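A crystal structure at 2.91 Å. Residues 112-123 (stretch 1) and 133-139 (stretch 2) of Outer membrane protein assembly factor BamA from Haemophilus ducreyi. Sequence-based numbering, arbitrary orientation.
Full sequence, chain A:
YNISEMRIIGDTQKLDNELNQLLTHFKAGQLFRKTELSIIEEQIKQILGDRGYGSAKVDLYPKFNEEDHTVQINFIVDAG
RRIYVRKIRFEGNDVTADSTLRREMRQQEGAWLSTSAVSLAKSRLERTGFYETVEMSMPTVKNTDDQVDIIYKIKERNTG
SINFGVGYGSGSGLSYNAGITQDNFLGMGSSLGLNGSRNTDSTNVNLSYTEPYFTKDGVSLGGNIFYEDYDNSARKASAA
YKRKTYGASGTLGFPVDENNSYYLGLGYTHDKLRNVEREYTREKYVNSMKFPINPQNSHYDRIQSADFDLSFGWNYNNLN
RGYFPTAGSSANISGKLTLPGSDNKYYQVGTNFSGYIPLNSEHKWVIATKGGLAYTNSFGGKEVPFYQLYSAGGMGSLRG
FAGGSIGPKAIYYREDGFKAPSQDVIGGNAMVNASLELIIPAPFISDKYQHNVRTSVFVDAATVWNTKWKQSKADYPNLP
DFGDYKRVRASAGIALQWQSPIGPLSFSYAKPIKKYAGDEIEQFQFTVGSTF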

# COMPACT_ATOMS: atom_id res chain seq x y z
N TRP A 112 -5.68 -5.71 -37.90
CA TRP A 112 -5.29 -4.39 -38.40
C TRP A 112 -4.48 -3.60 -37.40
O TRP A 112 -4.85 -3.50 -36.22
CB TRP A 112 -6.53 -3.57 -38.80
N LEU A 113 -3.37 -3.02 -37.87
CA LEU A 113 -2.47 -2.24 -37.03
C LEU A 113 -3.18 -1.10 -36.31
O LEU A 113 -3.89 -0.31 -36.93
CB LEU A 113 -1.32 -1.67 -37.87
CG LEU A 113 -0.31 -0.74 -37.17
CD1 LEU A 113 0.55 -1.50 -36.16
CD2 LEU A 113 0.57 -0.03 -38.21
N SER A 114 -3.00 -1.02 -35.00
CA SER A 114 -3.44 0.14 -34.24
C SER A 114 -2.26 0.83 -33.58
O SER A 114 -1.88 0.51 -32.45
CB SER A 114 -4.44 -0.27 -33.16
OG SER A 114 -4.53 0.74 -32.18
N THR A 115 -1.67 1.79 -34.29
CA THR A 115 -0.49 2.48 -33.78
C THR A 115 -0.83 3.40 -32.62
O THR A 115 -0.89 4.62 -32.76
CB THR A 115 0.25 3.27 -34.87
OG1 THR A 115 -0.71 3.87 -35.75
CG2 THR A 115 1.17 2.36 -35.65
N SER A 116 -1.07 2.77 -31.48
CA SER A 116 -1.33 3.46 -30.24
C SER A 116 -1.17 2.38 -29.20
O SER A 116 -0.27 2.43 -28.38
CB SER A 116 -2.73 4.07 -30.21
OG SER A 116 -3.70 3.15 -30.67
N ALA A 117 -2.02 1.36 -29.28
CA ALA A 117 -1.90 0.18 -28.45
C ALA A 117 -0.55 -0.49 -28.72
O ALA A 117 0.00 -1.18 -27.87
CB ALA A 117 -3.04 -0.79 -28.72
N VAL A 118 -0.04 -0.27 -29.93
CA VAL A 118 1.31 -0.66 -30.29
C VAL A 118 2.33 0.26 -29.63
O VAL A 118 3.25 -0.20 -28.97
CB VAL A 118 1.50 -0.65 -31.83
CG1 VAL A 118 2.91 -0.28 -32.21
CG2 VAL A 118 1.14 -2.00 -32.42
N SER A 119 2.16 1.57 -29.81
CA SER A 119 3.12 2.55 -29.28
C SER A 119 3.07 2.58 -27.76
O SER A 119 4.07 2.92 -27.10
CB SER A 119 2.84 3.93 -29.85
OG SER A 119 2.90 3.91 -31.27
N LEU A 120 1.92 2.23 -27.21
CA LEU A 120 1.73 2.24 -25.76
C LEU A 120 2.27 0.97 -25.11
O LEU A 120 2.54 0.95 -23.91
CB LEU A 120 0.24 2.42 -25.41
CG LEU A 120 -0.36 3.83 -25.27
CD1 LEU A 120 0.01 4.78 -26.42
CD2 LEU A 120 -1.87 3.73 -25.15
N ALA A 121 2.43 -0.08 -25.91
CA ALA A 121 2.97 -1.35 -25.42
C ALA A 121 4.47 -1.23 -25.20
O ALA A 121 5.01 -1.80 -24.24
CB ALA A 121 2.68 -2.47 -26.39
N LYS A 122 5.15 -0.51 -26.08
CA LYS A 122 6.58 -0.31 -25.88
C LYS A 122 6.80 0.52 -24.61
O LYS A 122 7.81 0.37 -23.92
CB LYS A 122 7.24 0.30 -27.13
CG LYS A 122 7.24 1.81 -27.20
CD LYS A 122 8.55 2.40 -26.68
CE LYS A 122 9.68 2.20 -27.65
NZ LYS A 122 9.31 2.64 -29.03
N SER A 123 5.83 1.35 -24.28
CA SER A 123 5.85 2.12 -23.03
C SER A 123 5.57 1.23 -21.81
O SER A 123 6.19 1.40 -20.75
CB SER A 123 4.85 3.27 -23.12
OG SER A 123 5.01 3.96 -24.35
N THR A 133 16.34 -0.92 -22.57
CA THR A 133 16.08 -0.50 -23.91
C THR A 133 14.93 -1.29 -24.48
O THR A 133 14.93 -2.49 -24.43
CB THR A 133 17.32 -0.81 -24.73
OG1 THR A 133 18.36 0.08 -24.35
CG2 THR A 133 17.10 -0.67 -26.21
N VAL A 134 13.98 -0.59 -25.07
CA VAL A 134 12.93 -1.24 -25.78
C VAL A 134 12.75 -0.46 -27.05
O VAL A 134 12.63 0.75 -27.01
CB VAL A 134 11.67 -1.19 -24.98
CG1 VAL A 134 10.62 -1.97 -25.66
CG2 VAL A 134 11.93 -1.74 -23.64
N GLU A 135 12.75 -1.12 -28.19
CA GLU A 135 12.54 -0.42 -29.44
C GLU A 135 11.80 -1.29 -30.42
O GLU A 135 12.04 -2.47 -30.48
CB GLU A 135 13.86 0.02 -30.04
CG GLU A 135 15.00 -0.91 -29.80
CD GLU A 135 16.19 -0.60 -30.67
OE1 GLU A 135 17.11 0.09 -30.20
OE2 GLU A 135 16.21 -1.06 -31.82
N MET A 136 10.90 -0.70 -31.18
CA MET A 136 10.06 -1.46 -32.09
C MET A 136 10.37 -1.22 -33.55
O MET A 136 10.97 -0.22 -33.91
CB MET A 136 8.60 -1.16 -31.83
CG MET A 136 8.16 0.17 -32.39
SD MET A 136 6.65 0.07 -33.34
CE MET A 136 5.43 0.14 -32.05
N SER A 137 9.95 -2.16 -34.38
CA SER A 137 10.29 -2.17 -35.79
C SER A 137 9.04 -2.40 -36.62
O SER A 137 8.09 -3.04 -36.15
CB SER A 137 11.29 -3.29 -36.08
OG SER A 137 12.42 -3.23 -35.21
N MET A 138 9.03 -1.91 -37.85
CA MET A 138 7.87 -2.10 -38.73
C MET A 138 8.10 -2.90 -40.02
O MET A 138 7.36 -2.69 -40.99
CB MET A 138 7.31 -0.72 -39.10
CG MET A 138 6.62 0.00 -37.97
SD MET A 138 4.89 -0.46 -37.80
CE MET A 138 4.42 0.56 -36.41
N PRO A 139 9.09 -3.83 -40.05
CA PRO A 139 9.48 -4.37 -41.36
C PRO A 139 8.34 -5.11 -42.05
O PRO A 139 7.50 -5.69 -41.38
CB PRO A 139 10.62 -5.32 -41.02
CG PRO A 139 10.30 -5.79 -39.65
CD PRO A 139 9.68 -4.62 -38.95

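What meets stretch 2 first? Leu 113 is buried, its CA-to-CB bond points toward the other stretch, and its CD2 lies 4.3 Å from CE of Met 138. The CB of Met 138 leaves its backbone sideways, yet the long, unbranched chain carries its methyl closer. The same CE comes within 3.8 Å of CG2 of Thr 115, so the methyl of this threonine adds an apolar surface beside a hydroxyl.

What does Val 118 bring to the contact? The CA-to-CB bonds of buried Val 118 and of Met 136 each point toward the opposite stretch. The model places CG1 of Val 118 and CE of Met 136 too close together, so their exact spacing carries no weight. In the local turn, the amides of Ser 116 and Val 118 both donate to O of Ser 114, at N–O distances of 2.6 and 3.2 Å.

What does Lys 122 contribute? It has the largest covered area of any residue here, and its carbons make its closest contacts. Its CB sits 4.3 Å from CG1 of buried Val 134, while its CE reaches 3.3 Å from O of Val 134.

Is the contact polar? No hydrogen bond crosses it; the contacts, with 339 Å² buried in all, join a helix and a nearly antiparallel strand, with their flanking loops.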